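Side-chain contacts in phosphoribosylaminoimidazole carboxylase (Bombyx mori, PDB 4JA0), which probably carries out two steps of de novo purine synthesis, AIR carboxylation and SAICAR synthesis, as a bifunctional PAICS enzyme: residues A375-Y379 and P380-A384; Q279-C282 and Q283-K287; S355-L358 and V359-W363; L397-G400 and R401-K405. All coordinates share one frame; numbering follows the deposited sequence.

Interaction 1: A375-Y379 and P380-A384; sequences ATVIY and PDSAA
Y379 and S382 meet where the chain turns into helix 380-391, with Y379 at the N-cap position and S382 third in the helix. The S382 side chain points back at Y379, and OG donates to Y379 O at 2.7 Å. It reaches the oxygen well to one side, with a C=O...O angle of 118° and a tilt of 31° from the carbonyl plane. With chi1 at 60°, OG sits between the backbone N and the carbonyl carbon of S382, turned back over the start of the helix. The same oxygen takes a second, weak bond from A383 N at 3.1 Å, so one carbonyl is held by two donors of the first turn. The phenol leads away from the helix, leaving S382 OG near the ring plane at its edge, 4.1 Å from Y379 CD2. One face of that ring is covered by CG2 of I378, which lies over the ring centre, 3.3 Å above its plane, and R332 of a third subunit makes a cation-pi contact with the ring. A bound sulfate lies about 4 Å from the nearest atom of this side chain. V377 packs CG1 on A383 CB at 3.6 Å and also touches the S382 hydroxyl with it. P380, the first residue of the helix, has no N-H to be satisfied and packs its ring on K284 and I285 of helix 279-291. This is the first turn of a helix at a strand-to-helix turn, leading from strand 375-376 of the parallel sheet in the alpha/beta AIR carboxylase domain.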
ATOM      1  N   ALA A 375      12.049   4.889 -19.666  1.00  6.36           N
ATOM      2  CA  ALA A 375      12.452   5.387 -18.325  1.00  4.91           C
ATOM      3  C   ALA A 375      11.339   6.269 -17.757  1.00  3.40           C
ATOM      4  O   ALA A 375      10.582   6.890 -18.508  1.00  2.05           O
ATOM      5  CB  ALA A 375      13.780   6.176 -18.381  1.00  0.00           C
ATOM      6  N   THR A 376      11.268   6.359 -16.434  1.00  1.77           N
ATOM      7  CA  THR A 376      10.163   7.043 -15.777  1.00  1.04           C
ATOM      8  C   THR A 376      10.640   8.166 -14.842  1.00  3.50           C
ATOM      9  O   THR A 376      11.657   8.060 -14.102  1.00  1.30           O
ATOM     10  CB  THR A 376       9.266   6.040 -15.031  1.00  9.28           C
ATOM     11  OG1 THR A 376       8.738   5.076 -15.963  1.00  4.79           O
ATOM     12  CG2 THR A 376       8.108   6.747 -14.331  1.00  5.93           C
ATOM     13  N   VAL A 377       9.892   9.260 -14.919  1.00  2.63           N
ATOM     14  CA  VAL A 377      10.153  10.492 -14.195  1.00  1.18           C
ATOM     15  C   VAL A 377       8.782  10.933 -13.659  1.00  2.79           C
ATOM     16  O   VAL A 377       7.751  10.528 -14.204  1.00  2.69           O
ATOM     17  CB  VAL A 377      10.765  11.520 -15.177  1.00  1.62           C
ATOM     18  CG1 VAL A 377      10.017  12.839 -15.145  1.00  6.09           C
ATOM     19  CG2 VAL A 377      12.244  11.717 -14.945  1.00  1.26           C
ATOM     20  N   ILE A 378       8.739  11.729 -12.598  1.00  8.43           N
ATOM     21  CA  ILE A 378       7.458  12.016 -11.943  1.00  2.11           C
ATOM     22  C   ILE A 378       7.010  13.499 -11.943  1.00  6.60           C
ATOM     23  O   ILE A 378       5.823  13.805 -11.728  1.00  7.61           O
ATOM     24  CB  ILE A 378       7.474  11.404 -10.535  1.00  5.13           C
ATOM     25  CG1 ILE A 378       6.628  10.144 -10.508  1.00  1.36           C
ATOM     26  CG2 ILE A 378       7.034  12.384  -9.447  1.00 10.37           C
ATOM     27  CD1 ILE A 378       6.561   9.578  -9.099  1.00 58.07           C
ATOM     28  N   TYR A 379       7.948  14.408 -12.210  1.00  1.91           N
ATOM     29  CA  TYR A 379       7.650  15.836 -12.289  1.00  1.78           C
ATOM     30  C   TYR A 379       7.965  16.394 -13.673  1.00  2.78           C
ATOM     31  O   TYR A 379       8.929  15.967 -14.315  1.00  3.11           O
ATOM     32  CB  TYR A 379       8.432  16.610 -11.221  1.00  5.02           C
ATOM     33  CG  TYR A 379       8.291  16.022  -9.850  1.00  4.07           C
ATOM     34  CD1 TYR A 379       7.128  16.218  -9.113  1.00  2.20           C
ATOM     35  CD2 TYR A 379       9.316  15.262  -9.285  1.00  3.32           C
ATOM     36  CE1 TYR A 379       6.978  15.671  -7.848  1.00  2.61           C
ATOM     37  CE2 TYR A 379       9.178  14.710  -8.017  1.00  4.17           C
ATOM     38  CZ  TYR A 379       8.004  14.917  -7.307  1.00  5.43           C
ATOM     39  OH  TYR A 379       7.842  14.379  -6.051  1.00  9.95           O
ATOM     40  N   PRO A 380       7.142  17.346 -14.145  1.00  1.36           N
ATOM     41  CA  PRO A 380       7.329  17.924 -15.480  1.00  3.47           C
ATOM     42  C   PRO A 380       8.682  18.601 -15.672  1.00  5.39           C
ATOM     43  O   PRO A 380       9.310  18.396 -16.719  1.00  4.29           O
ATOM     44  CB  PRO A 380       6.200  18.962 -15.579  1.00  1.80           C
ATOM     45  CG  PRO A 380       5.779  19.219 -14.191  1.00  1.34           C
ATOM     46  CD  PRO A 380       5.981  17.928 -13.463  1.00  0.83           C
ATOM     47  N   ASP A 381       9.150  19.344 -14.672  1.00  5.96           N
ATOM     48  CA  ASP A 381      10.455  19.978 -14.786  1.00  4.70           C
ATOM     49  C   ASP A 381      11.533  18.925 -14.931  1.00  5.07           C
ATOM     50  O   ASP A 381      12.421  19.041 -15.766  1.00 21.44           O
ATOM     51  CB  ASP A 381      10.755  20.877 -13.586  1.00  7.50           C
ATOM     52  CG  ASP A 381       9.954  22.170 -13.617  1.00 41.08           C
ATOM     53  OD1 ASP A 381       9.824  22.753 -14.712  1.00 47.99           O
ATOM     54  OD2 ASP A 381       9.476  22.616 -12.551  1.00 50.82           O
ATOM     55  N   SER A 382      11.432  17.864 -14.156  1.00  2.60           N
ATOM     56  CA  SER A 382      12.473  16.861 -14.210  1.00  7.49           C
ATOM     57  C   SER A 382      12.480  16.070 -15.519  1.00  3.63           C
ATOM     58  O   SER A 382      13.498  15.486 -15.883  1.00  4.46           O
ATOM     59  CB  SER A 382      12.382  15.933 -12.996  1.00  5.32           C
ATOM     60  OG  SER A 382      11.133  15.280 -12.967  1.00 35.06           O
ATOM     61  N   ALA A 383      11.368  16.067 -16.243  1.00  6.42           N
ATOM     62  CA  ALA A 383      11.332  15.360 -17.525  1.00  7.59           C
ATOM     63  C   ALA A 383      12.033  16.200 -18.570  1.00  2.95           C
ATOM     64  O   ALA A 383      12.769  15.678 -19.405  1.00  1.22           O
ATOM     65  CB  ALA A 383       9.904  15.058 -17.948  1.00  2.46           C
ATOM     66  N   ALA A 384      11.823  17.512 -18.510  1.00  5.33           N
ATOM     67  CA  ALA A 384      12.490  18.405 -19.456  1.00  4.17           C
ATOM     68  C   ALA A 384      14.004  18.346 -19.234  1.00  4.83           C
ATOM     69  O   ALA A 384      14.778  18.392 -20.187  1.00  5.29           O
ATOM     70  CB  ALA A 384      11.973  19.828 -19.300  1.00  2.17           C
TER

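Interaction 2: Q279-C282 and Q283-K287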
ATOM      1  N   GLN A 279      -2.962  18.922 -21.006  1.00 12.67           N
ATOM      2  CA  GLN A 279      -2.364  20.045 -21.723  1.00  4.67           C
ATOM      3  C   GLN A 279      -1.440  20.923 -20.882  1.00 15.21           C
ATOM      4  O   GLN A 279      -0.260  21.113 -21.220  1.00  6.88           O
ATOM      5  CB  GLN A 279      -3.504  20.853 -22.363  1.00 18.38           C
ATOM      6  CG  GLN A 279      -3.156  22.131 -23.109  1.00  8.31           C
ATOM      7  CD  GLN A 279      -2.103  21.936 -24.147  1.00 15.07           C
ATOM      8  OE1 GLN A 279      -1.782  20.812 -24.529  1.00 28.98           O
ATOM      9  NE2 GLN A 279      -1.554  23.040 -24.633  1.00 39.29           N
ATOM     10  N   GLU A 280      -1.979  21.435 -19.780  1.00 16.67           N
ATOM     11  CA  GLU A 280      -1.231  22.271 -18.856  1.00  8.50           C
ATOM     12  C   GLU A 280       0.037  21.555 -18.373  1.00 11.17           C
ATOM     13  O   GLU A 280       1.113  22.176 -18.271  1.00  5.76           O
ATOM     14  CB  GLU A 280      -2.119  22.633 -17.667  1.00 11.61           C
ATOM     15  CG  GLU A 280      -3.061  23.816 -17.887  1.00 26.67           C
ATOM     16  CD  GLU A 280      -3.391  24.535 -16.582  1.00 75.84           C
ATOM     17  OE1 GLU A 280      -2.987  24.035 -15.503  1.00 50.40           O
ATOM     18  OE2 GLU A 280      -4.055  25.594 -16.633  1.00 73.09           O
ATOM     19  N   HIS A 281      -0.086  20.249 -18.109  1.00  4.42           N
ATOM     20  CA  HIS A 281       1.058  19.451 -17.666  1.00  2.45           C
ATOM     21  C   HIS A 281       2.143  19.481 -18.736  1.00  4.59           C
ATOM     22  O   HIS A 281       3.305  19.702 -18.438  1.00  3.39           O
ATOM     23  CB  HIS A 281       0.633  18.008 -17.386  1.00  1.75           C
ATOM     24  CG  HIS A 281       1.768  17.083 -17.070  1.00  2.04           C
ATOM     25  ND1 HIS A 281       2.380  17.043 -15.837  1.00  5.15           N
ATOM     26  CD2 HIS A 281       2.415  16.173 -17.835  1.00  4.15           C
ATOM     27  CE1 HIS A 281       3.343  16.138 -15.850  1.00  2.44           C
ATOM     28  NE2 HIS A 281       3.385  15.595 -17.053  1.00  1.77           N
ATOM     29  N   CYS A 282       1.747  19.284 -19.989  1.00  6.81           N
ATOM     30  CA  CYS A 282       2.688  19.268 -21.100  1.00  8.94           C
ATOM     31  C   CYS A 282       3.330  20.622 -21.360  1.00  3.78           C
ATOM     32  O   CYS A 282       4.506  20.713 -21.723  1.00  4.12           O
ATOM     33  CB  CYS A 282       1.978  18.785 -22.371  1.00 12.28           C
ATOM     34  SG  CYS A 282       1.421  17.075 -22.256  1.00 12.25           S
ATOM     35  N   GLN A 283       2.537  21.669 -21.181  1.00  4.76           N
ATOM     36  CA  GLN A 283       3.024  23.028 -21.321  1.00  4.50           C
ATOM     37  C   GLN A 283       4.065  23.351 -20.236  1.00  5.05           C
ATOM     38  O   GLN A 283       5.015  24.079 -20.500  1.00  5.19           O
ATOM     39  CB  GLN A 283       1.849  24.009 -21.309  1.00  3.69           C
ATOM     40  CG  GLN A 283       1.064  24.001 -22.617  1.00  7.73           C
ATOM     41  CD  GLN A 283      -0.190  24.865 -22.583  1.00 13.29           C
ATOM     42  OE1 GLN A 283      -0.693  25.298 -23.632  1.00  9.79           O
ATOM     43  NE2 GLN A 283      -0.702  25.119 -21.380  1.00  9.84           N
ATOM     44  N   LYS A 284       3.914  22.767 -19.045  1.00  2.94           N
ATOM     45  CA  LYS A 284       4.939  22.894 -18.014  1.00  2.54           C
ATOM     46  C   LYS A 284       6.241  22.212 -18.417  1.00  5.17           C
ATOM     47  O   LYS A 284       7.333  22.684 -18.044  1.00 13.85           O
ATOM     48  CB  LYS A 284       4.480  22.318 -16.672  1.00  2.84           C
ATOM     49  CG  LYS A 284       3.546  23.206 -15.889  1.00  3.13           C
ATOM     50  CD  LYS A 284       3.312  22.608 -14.505  1.00  1.74           C
ATOM     51  CE  LYS A 284       2.345  23.449 -13.686  1.00 18.60           C
ATOM     52  NZ  LYS A 284       2.373  23.106 -12.228  1.00 43.12           N
ATOM     53  N   ILE A 285       6.134  21.090 -19.126  1.00  2.22           N
ATOM     54  CA  ILE A 285       7.316  20.424 -19.648  1.00  2.93           C
ATOM     55  C   ILE A 285       7.898  21.294 -20.722  1.00  5.71           C
ATOM     56  O   ILE A 285       9.092  21.594 -20.708  1.00  4.27           O
ATOM     57  CB  ILE A 285       7.008  19.052 -20.266  1.00  3.50           C
ATOM     58  CG1 ILE A 285       6.356  18.140 -19.222  1.00  2.58           C
ATOM     59  CG2 ILE A 285       8.288  18.423 -20.814  1.00  0.97           C
ATOM     60  CD1 ILE A 285       6.014  16.786 -19.728  1.00  2.00           C
ATOM     61  N   ALA A 286       7.039  21.738 -21.629  1.00  2.86           N
ATOM     62  CA  ALA A 286       7.497  22.532 -22.758  1.00  6.35           C
ATOM     63  C   ALA A 286       8.246  23.782 -22.289  1.00  9.32           C
ATOM     64  O   ALA A 286       9.359  24.083 -22.769  1.00  5.10           O
ATOM     65  CB  ALA A 286       6.311  22.916 -23.660  1.00  4.06           C
ATOM     66  N   LYS A 287       7.643  24.476 -21.324  1.00  5.24           N
ATOM     67  CA  LYS A 287       8.168  25.746 -20.849  1.00  4.51           C
ATOM     68  C   LYS A 287       9.557  25.519 -20.328  1.00  7.77           C
ATOM     69  O   LYS A 287      10.468  26.252 -20.661  1.00 10.71           O
ATOM     70  CB  LYS A 287       7.276  26.299 -19.750  1.00  2.53           C
ATOM     71  CG  LYS A 287       7.699  27.594 -19.127  1.00  4.57           C
ATOM     72  CD  LYS A 287       7.784  28.695 -20.130  1.00 34.61           C
ATOM     73  CE  LYS A 287       8.172  29.940 -19.400  1.00 43.20           C
ATOM     74  NZ  LYS A 287       7.263  30.058 -18.217  1.00 37.88           N
TER
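Q279 and Q283, one helical turn apart, bring their amides together through unlike torsions. In Q279, CG lies anti to the backbone N (chi1 177°) and the chain then bends at chi2 (53°), carrying the amide forward along the helix to the next turn; Q283 reaches out extended beyond CG. NE2 of Q279 gives a weak hydrogen bond to OE1 of Q283, 2.6 Å away. The two amide planes stand 66° apart, so the groups meet askew rather than flat on one another. Beneath them Q283 N bonds to Q279 O at 2.9 Å. Without the Q279 amide, as with an alanine here, Q283 OE1 is likely to lose this donor and its amide to turn more freely. Elsewhere on the helix, I285 CD1 comes obliquely to the H281 imidazole, 3.9 Å from NE2. That nitrogen also has a weak hydrogen bond with C351 O, and both side chains pack on V329 of strand 323-329. C282 packs on V271 and M273 of strand 267-273. Helix 279-291 is the crossover helix of the beta-alpha-beta unit between strands 267-273 and 296-300, with C282 and I285 packed on the parallel sheet.

Interaction 3: S355-L358 and V359-W363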
ATOM      1  N   SER A 355      -1.811  13.360  -9.978  1.00 22.88           N
ATOM      2  CA  SER A 355      -3.056  12.651  -9.737  1.00 16.21           C
ATOM      3  C   SER A 355      -2.971  11.975  -8.387  1.00 11.61           C
ATOM      4  O   SER A 355      -1.896  11.593  -7.940  1.00  9.85           O
ATOM      5  CB  SER A 355      -3.283  11.604 -10.833  1.00  8.01           C
ATOM      6  OG  SER A 355      -4.218  10.628 -10.412  1.00 14.30           O
ATOM      7  N   ASP A 356      -4.109  11.793  -7.743  1.00 32.62           N
ATOM      8  CA  ASP A 356      -4.122  11.073  -6.482  1.00 28.57           C
ATOM      9  C   ASP A 356      -3.753   9.624  -6.757  1.00 18.90           C
ATOM     10  O   ASP A 356      -3.053   8.979  -5.969  1.00 22.03           O
ATOM     11  CB  ASP A 356      -5.510  11.184  -5.868  1.00 26.12           C
ATOM     12  CG  ASP A 356      -5.813  12.597  -5.403  1.00 64.99           C
ATOM     13  OD1 ASP A 356      -4.855  13.316  -5.035  1.00 64.00           O
ATOM     14  OD2 ASP A 356      -6.991  13.006  -5.450  1.00 73.56           O
ATOM     15  N   LYS A 357      -4.164   9.156  -7.933  1.00  7.26           N
ATOM     16  CA  LYS A 357      -3.972   7.778  -8.338  1.00  4.27           C
ATOM     17  C   LYS A 357      -2.569   7.467  -8.838  1.00  6.31           C
ATOM     18  O   LYS A 357      -2.274   6.305  -9.105  1.00  3.88           O
ATOM     19  CB  LYS A 357      -4.999   7.395  -9.411  1.00 14.02           C
ATOM     20  CG  LYS A 357      -6.361   6.976  -8.862  1.00 15.63           C
ATOM     21  CD  LYS A 357      -7.413   8.087  -8.961  1.00 20.92           C
ATOM     22  CE  LYS A 357      -8.807   7.526  -8.595  1.00 38.29           C
ATOM     23  NZ  LYS A 357      -9.973   8.325  -9.090  1.00 21.64           N
ATOM     24  N   LEU A 358      -1.702   8.483  -8.942  1.00 10.53           N
ATOM     25  CA  LEU A 358      -0.333   8.279  -9.430  1.00  4.08           C
ATOM     26  C   LEU A 358       0.423   7.247  -8.597  1.00  3.62           C
ATOM     27  O   LEU A 358       1.293   6.540  -9.106  1.00  6.04           O
ATOM     28  CB  LEU A 358       0.448   9.599  -9.484  1.00 11.75           C
ATOM     29  CG  LEU A 358       1.927   9.499  -9.898  1.00  8.60           C
ATOM     30  CD1 LEU A 358       2.045   8.836 -11.255  1.00 12.11           C
ATOM     31  CD2 LEU A 358       2.522  10.868  -9.971  1.00 12.91           C
ATOM     32  N   VAL A 359       0.077   7.159  -7.320  1.00  5.39           N
ATOM     33  CA  VAL A 359       0.647   6.157  -6.433  1.00  4.93           C
ATOM     34  C   VAL A 359       0.376   4.716  -6.879  1.00  4.07           C
ATOM     35  O   VAL A 359       1.220   3.840  -6.677  1.00  5.07           O
ATOM     36  CB  VAL A 359       0.068   6.307  -5.036  1.00  2.01           C
ATOM     37  CG1 VAL A 359       0.794   5.395  -4.088  1.00  0.97           C
ATOM     38  CG2 VAL A 359       0.178   7.724  -4.614  1.00  4.25           C
ATOM     39  N   GLN A 360      -0.801   4.469  -7.460  1.00  2.26           N
ATOM     40  CA  GLN A 360      -1.133   3.138  -7.969  1.00  3.33           C
ATOM     41  C   GLN A 360      -0.685   2.996  -9.403  1.00  3.36           C
ATOM     42  O   GLN A 360      -0.093   1.983  -9.789  1.00  4.17           O
ATOM     43  CB  GLN A 360      -2.635   2.869  -7.900  1.00  3.04           C
ATOM     44  CG  GLN A 360      -3.131   2.469  -6.541  1.00  3.71           C
ATOM     45  CD  GLN A 360      -3.129   3.620  -5.544  1.00  4.58           C
ATOM     46  OE1 GLN A 360      -3.626   4.707  -5.839  1.00 13.28           O
ATOM     47  NE2 GLN A 360      -2.566   3.383  -4.352  1.00  2.23           N
ATOM     48  N   ASP A 361      -0.959   4.043 -10.174  1.00  2.41           N
ATOM     49  CA  ASP A 361      -0.805   4.038 -11.623  1.00  2.48           C
ATOM     50  C   ASP A 361       0.611   4.078 -12.130  1.00  2.73           C
ATOM     51  O   ASP A 361       0.862   3.735 -13.279  1.00  7.38           O
ATOM     52  CB  ASP A 361      -1.578   5.208 -12.225  1.00  2.77           C
ATOM     53  CG  ASP A 361      -3.069   4.986 -12.179  1.00 17.16           C
ATOM     54  OD1 ASP A 361      -3.495   3.799 -12.114  1.00  8.20           O
ATOM     55  OD2 ASP A 361      -3.799   6.005 -12.179  1.00 12.93           O
ATOM     56  N   ILE A 362       1.545   4.503 -11.295  1.00  4.35           N
ATOM     57  CA  ILE A 362       2.893   4.677 -11.793  1.00  3.07           C
ATOM     58  C   ILE A 362       3.530   3.356 -12.194  1.00  2.51           C
ATOM     59  O   ILE A 362       4.462   3.335 -12.987  1.00  5.38           O
ATOM     60  CB  ILE A 362       3.808   5.405 -10.804  1.00  9.23           C
ATOM     61  CG1 ILE A 362       4.995   5.964 -11.588  1.00  4.74           C
ATOM     62  CG2 ILE A 362       4.242   4.467  -9.686  1.00  2.29           C
ATOM     63  CD1 ILE A 362       6.028   6.548 -10.771  1.00 16.21           C
ATOM     64  N   TRP A 363       3.011   2.246 -11.684  1.00  1.86           N
ATOM     65  CA  TRP A 363       3.603   0.971 -12.010  1.00  0.90           C
ATOM     66  C   TRP A 363       3.281   0.560 -13.421  1.00  1.94           C
ATOM     67  O   TRP A 363       3.880  -0.364 -13.935  1.00  5.51           O
ATOM     68  CB  TRP A 363       3.154  -0.099 -11.031  1.00  1.13           C
ATOM     69  CG  TRP A 363       3.650   0.145  -9.668  1.00  2.36           C
ATOM     70  CD1 TRP A 363       2.986   0.755  -8.639  1.00  3.54           C
ATOM     71  CD2 TRP A 363       4.954  -0.175  -9.172  1.00  2.20           C
ATOM     72  NE1 TRP A 363       3.796   0.809  -7.521  1.00  1.96           N
ATOM     73  CE2 TRP A 363       5.005   0.243  -7.827  1.00  1.29           C
ATOM     74  CE3 TRP A 363       6.075  -0.787  -9.734  1.00  1.01           C
ATOM     75  CZ2 TRP A 363       6.138   0.071  -7.042  1.00  3.00           C
ATOM     76  CZ3 TRP A 363       7.188  -0.965  -8.956  1.00  0.85           C
ATOM     77  CH2 TRP A 363       7.221  -0.530  -7.631  1.00  4.76           C
TER
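K357 and D361 carry the main backbone bond of this short helical turn, D361 N to K357 O at 2.8 Å, the donor lying almost in line with the carbonyl. Q360 N reaches the same oxygen at 2.9 Å but from above the carbonyl plane, 52° out of it, so two amides of the turn share one acceptor. One residue further on, I362 N gives L358 O a weak bond. The capping bond comes earlier: S355 OG accepts from K357 N at 2.9 Å, an ST turn that coincides with the type I beta turn from S355 to L358 and prepares the chain for the helix. Also against the backbone, V359 CG2 lies 3.7 Å from D356 O. Among polar side chains, D361 turns its carboxylate back over the preceding turn, and OD2 rests against K357 CB at 3.3 Å without any bond to the lysine amine. The lysine bends at chi2 (101°) and its end leads away, with NZ in a long, weak contact with a bound sulfate. Apolar contact is made by L358 and I362, whose side chains approach at a slant, CD1 of L358 lying 3.9 Å from CB of I362. At the subunit interface, V359 packs on W363 of a second subunit and Q360 on W363 of a fifth. Within its own chain, helix 358-361 follows strand 348-350 and precedes strand 375-376, with L358 packed on P352 and I362 on I378 just beyond that last strand.

Interaction 4: L397-G400 and R401-K405; sequences LVWG and RLRSK
R403 lies alongside W399, one helical turn on, both side chains pointing the same way. Its CB starts 3.5 Å from G400 O, and CG passes W399 O at 3.4 Å. The chain then bends at chi2 and chi3, which lays CD over a face of the indole: a CH-pi contact with CD 3.8 Å from the centroid of the six-membered ring and 25° off its normal. NE stays near the rim, 4.0 Å from W399 CZ2, and NH1 comes closer, 3.4 Å from the same carbon. The guanidinium does not stack flat, its plane standing about 50° from the ring. NH1 forms a salt bridge with E177 of helix 162-183, and NH2 another with E318 of a second subunit. This is an i to i+4 pairing on helix 396-420, here where that helix of the AIR carboxylase region runs against helix 162-183 of the SAICAR synthetase region. Were R403 a leucine, E177 and E318 of the second subunit would probably lose their shared cationic mate. W399 also makes a cation-pi contact with K181 and meets the ring of Y346 of the second subunit. Elsewhere round the helix, L397 CD2 approaches the edge of the R401 guanidinium, 4.1 Å from NH2, while R401 NH1 makes a weak hydrogen bond to E291 O.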
ATOM      1  N   LEU A 397      25.891  23.899 -25.507  1.00  3.92           N
ATOM      2  CA  LEU A 397      25.155  25.041 -24.996  1.00  3.12           C
ATOM      3  C   LEU A 397      24.008  24.638 -24.083  1.00  5.34           C
ATOM      4  O   LEU A 397      23.734  25.302 -23.080  1.00  5.77           O
ATOM      5  CB  LEU A 397      24.594  25.858 -26.141  1.00  3.31           C
ATOM      6  CG  LEU A 397      24.492  27.304 -25.695  1.00 10.45           C
ATOM      7  CD1 LEU A 397      25.860  27.962 -25.990  1.00 13.96           C
ATOM      8  CD2 LEU A 397      23.338  28.031 -26.363  1.00 70.16           C
ATOM      9  N   VAL A 398      23.315  23.566 -24.442  1.00  6.71           N
ATOM     10  CA  VAL A 398      22.268  23.055 -23.579  1.00  5.68           C
ATOM     11  C   VAL A 398      22.931  22.550 -22.310  1.00  5.81           C
ATOM     12  O   VAL A 398      22.530  22.898 -21.195  1.00  8.39           O
ATOM     13  CB  VAL A 398      21.491  21.928 -24.267  1.00  4.76           C
ATOM     14  CG1 VAL A 398      20.652  21.170 -23.258  1.00  3.73           C
ATOM     15  CG2 VAL A 398      20.607  22.505 -25.331  1.00  1.34           C
ATOM     16  N   TRP A 399      23.999  21.783 -22.495  1.00  3.32           N
ATOM     17  CA  TRP A 399      24.789  21.265 -21.392  1.00  2.41           C
ATOM     18  C   TRP A 399      25.317  22.387 -20.480  1.00  5.02           C
ATOM     19  O   TRP A 399      25.304  22.250 -19.259  1.00  3.98           O
ATOM     20  CB  TRP A 399      25.919  20.423 -21.973  1.00  2.96           C
ATOM     21  CG  TRP A 399      26.844  19.863 -20.975  1.00  8.56           C
ATOM     22  CD1 TRP A 399      26.749  18.656 -20.340  1.00  5.64           C
ATOM     23  CD2 TRP A 399      28.032  20.486 -20.484  1.00 11.28           C
ATOM     24  NE1 TRP A 399      27.805  18.492 -19.482  1.00  7.27           N
ATOM     25  CE2 TRP A 399      28.612  19.603 -19.556  1.00 13.28           C
ATOM     26  CE3 TRP A 399      28.663  21.707 -20.744  1.00  6.76           C
ATOM     27  CZ2 TRP A 399      29.807  19.902 -18.892  1.00 15.29           C
ATOM     28  CZ3 TRP A 399      29.839  22.001 -20.081  1.00  8.90           C
ATOM     29  CH2 TRP A 399      30.401  21.103 -19.169  1.00  7.84           C
ATOM     30  N   GLY A 400      25.750  23.501 -21.072  1.00  6.88           N
ATOM     31  CA  GLY A 400      26.133  24.667 -20.297  1.00  1.52           C
ATOM     32  C   GLY A 400      24.979  25.133 -19.418  1.00  3.68           C
ATOM     33  O   GLY A 400      25.141  25.316 -18.201  1.00  2.68           O
ATOM     34  N   ARG A 401      23.797  25.281 -20.020  1.00  4.48           N
ATOM     35  CA  ARG A 401      22.627  25.814 -19.304  1.00  3.31           C
ATOM     36  C   ARG A 401      22.171  24.962 -18.140  1.00  2.67           C
ATOM     37  O   ARG A 401      21.627  25.485 -17.172  1.00  1.71           O
ATOM     38  CB  ARG A 401      21.447  26.053 -20.257  1.00  3.51           C
ATOM     39  CG  ARG A 401      21.701  27.166 -21.262  1.00  6.72           C
ATOM     40  CD  ARG A 401      20.395  27.799 -21.726  1.00  7.31           C
ATOM     41  NE  ARG A 401      20.471  28.259 -23.110  1.00 23.06           N
ATOM     42  CZ  ARG A 401      19.562  29.028 -23.708  1.00 38.11           C
ATOM     43  NH1 ARG A 401      18.488  29.447 -23.048  1.00 30.75           N
ATOM     44  NH2 ARG A 401      19.733  29.385 -24.976  1.00 51.64           N
ATOM     45  N   LEU A 402      22.383  23.655 -18.243  1.00  2.67           N
ATOM     46  CA  LEU A 402      22.106  22.751 -17.142  1.00  1.06           C
ATOM     47  C   LEU A 402      23.052  23.044 -15.981  1.00  3.25           C
ATOM     48  O   LEU A 402      22.629  23.111 -14.828  1.00  4.90           O
ATOM     49  CB  LEU A 402      22.252  21.302 -17.595  1.00  2.32           C
ATOM     50  CG  LEU A 402      21.168  20.748 -18.544  1.00  3.89           C
ATOM     51  CD1 LEU A 402      21.596  19.414 -19.134  1.00  2.49           C
ATOM     52  CD2 LEU A 402      19.820  20.603 -17.860  1.00  3.75           C
ATOM     53  N   ARG A 403      24.336  23.247 -16.278  1.00  8.47           N
ATOM     54  CA  ARG A 403      25.305  23.521 -15.221  1.00  3.25           C
ATOM     55  C   ARG A 403      25.074  24.876 -14.606  1.00  1.12           C
ATOM     56  O   ARG A 403      25.253  25.060 -13.401  1.00  5.73           O
ATOM     57  CB  ARG A 403      26.722  23.438 -15.738  1.00  0.95           C
ATOM     58  CG  ARG A 403      27.046  22.133 -16.391  1.00  5.44           C
ATOM     59  CD  ARG A 403      28.508  21.771 -16.188  1.00 10.33           C
ATOM     60  NE  ARG A 403      28.660  20.751 -15.159  1.00 34.23           N
ATOM     61  CZ  ARG A 403      29.790  20.097 -14.922  1.00 28.79           C
ATOM     62  NH1 ARG A 403      30.858  20.352 -15.648  1.00 16.94           N
ATOM     63  NH2 ARG A 403      29.848  19.182 -13.969  1.00 44.62           N
ATOM     64  N   SER A 404      24.645  25.818 -15.429  1.00  0.41           N
ATOM     65  CA  SER A 404      24.380  27.159 -14.953  1.00  0.47           C
ATOM     66  C   SER A 404      23.183  27.143 -14.010  1.00  1.28           C
ATOM     67  O   SER A 404      23.155  27.825 -12.983  1.00  1.84           O
ATOM     68  CB  SER A 404      24.132  28.080 -16.152  1.00  3.89           C
ATOM     69  OG  SER A 404      23.818  29.398 -15.749  1.00  6.23           O
ATOM     70  N   LYS A 405      22.210  26.309 -14.330  1.00  2.15           N
ATOM     71  CA  LYS A 405      21.033  26.206 -13.495  1.00  2.64           C
ATOM     72  C   LYS A 405      21.386  25.661 -12.094  1.00  6.14           C
ATOM     73  O   LYS A 405      20.859  26.131 -11.082  1.00  1.85           O
ATOM     74  CB  LYS A 405      20.008  25.314 -14.187  1.00  4.09           C
ATOM     75  CG  LYS A 405      18.684  25.197 -13.455  1.00 35.27           C
ATOM     76  CD  LYS A 405      18.137  23.776 -13.521  1.00 23.18           C
ATOM     77  CE  LYS A 405      16.901  23.653 -12.656  1.00 23.29           C
ATOM     78  NZ  LYS A 405      15.897  24.682 -13.059  1.00 19.82           N
TER

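Overall arrangement
Along the chain the contacts come in the order interaction 2, interaction 3, interaction 1, interaction 4, all within the AIR carboxylase region. Interactions 1, 2 and 3 gather round the five-stranded parallel sheet. Interaction 1 links the other two: its centre lies about 11 Å from that of interaction 2 and about 15 Å from that of interaction 3, and it touches both. Interactions 2 and 3 do not touch each other. Interaction 4, on the next helix after 380-391, has its centre about 32 Å from that of interaction 3, near the centre of the chain, where the two enzyme regions meet. Interactions 1, 3 and 4 all border the same second subunit of the eight-chain assembly.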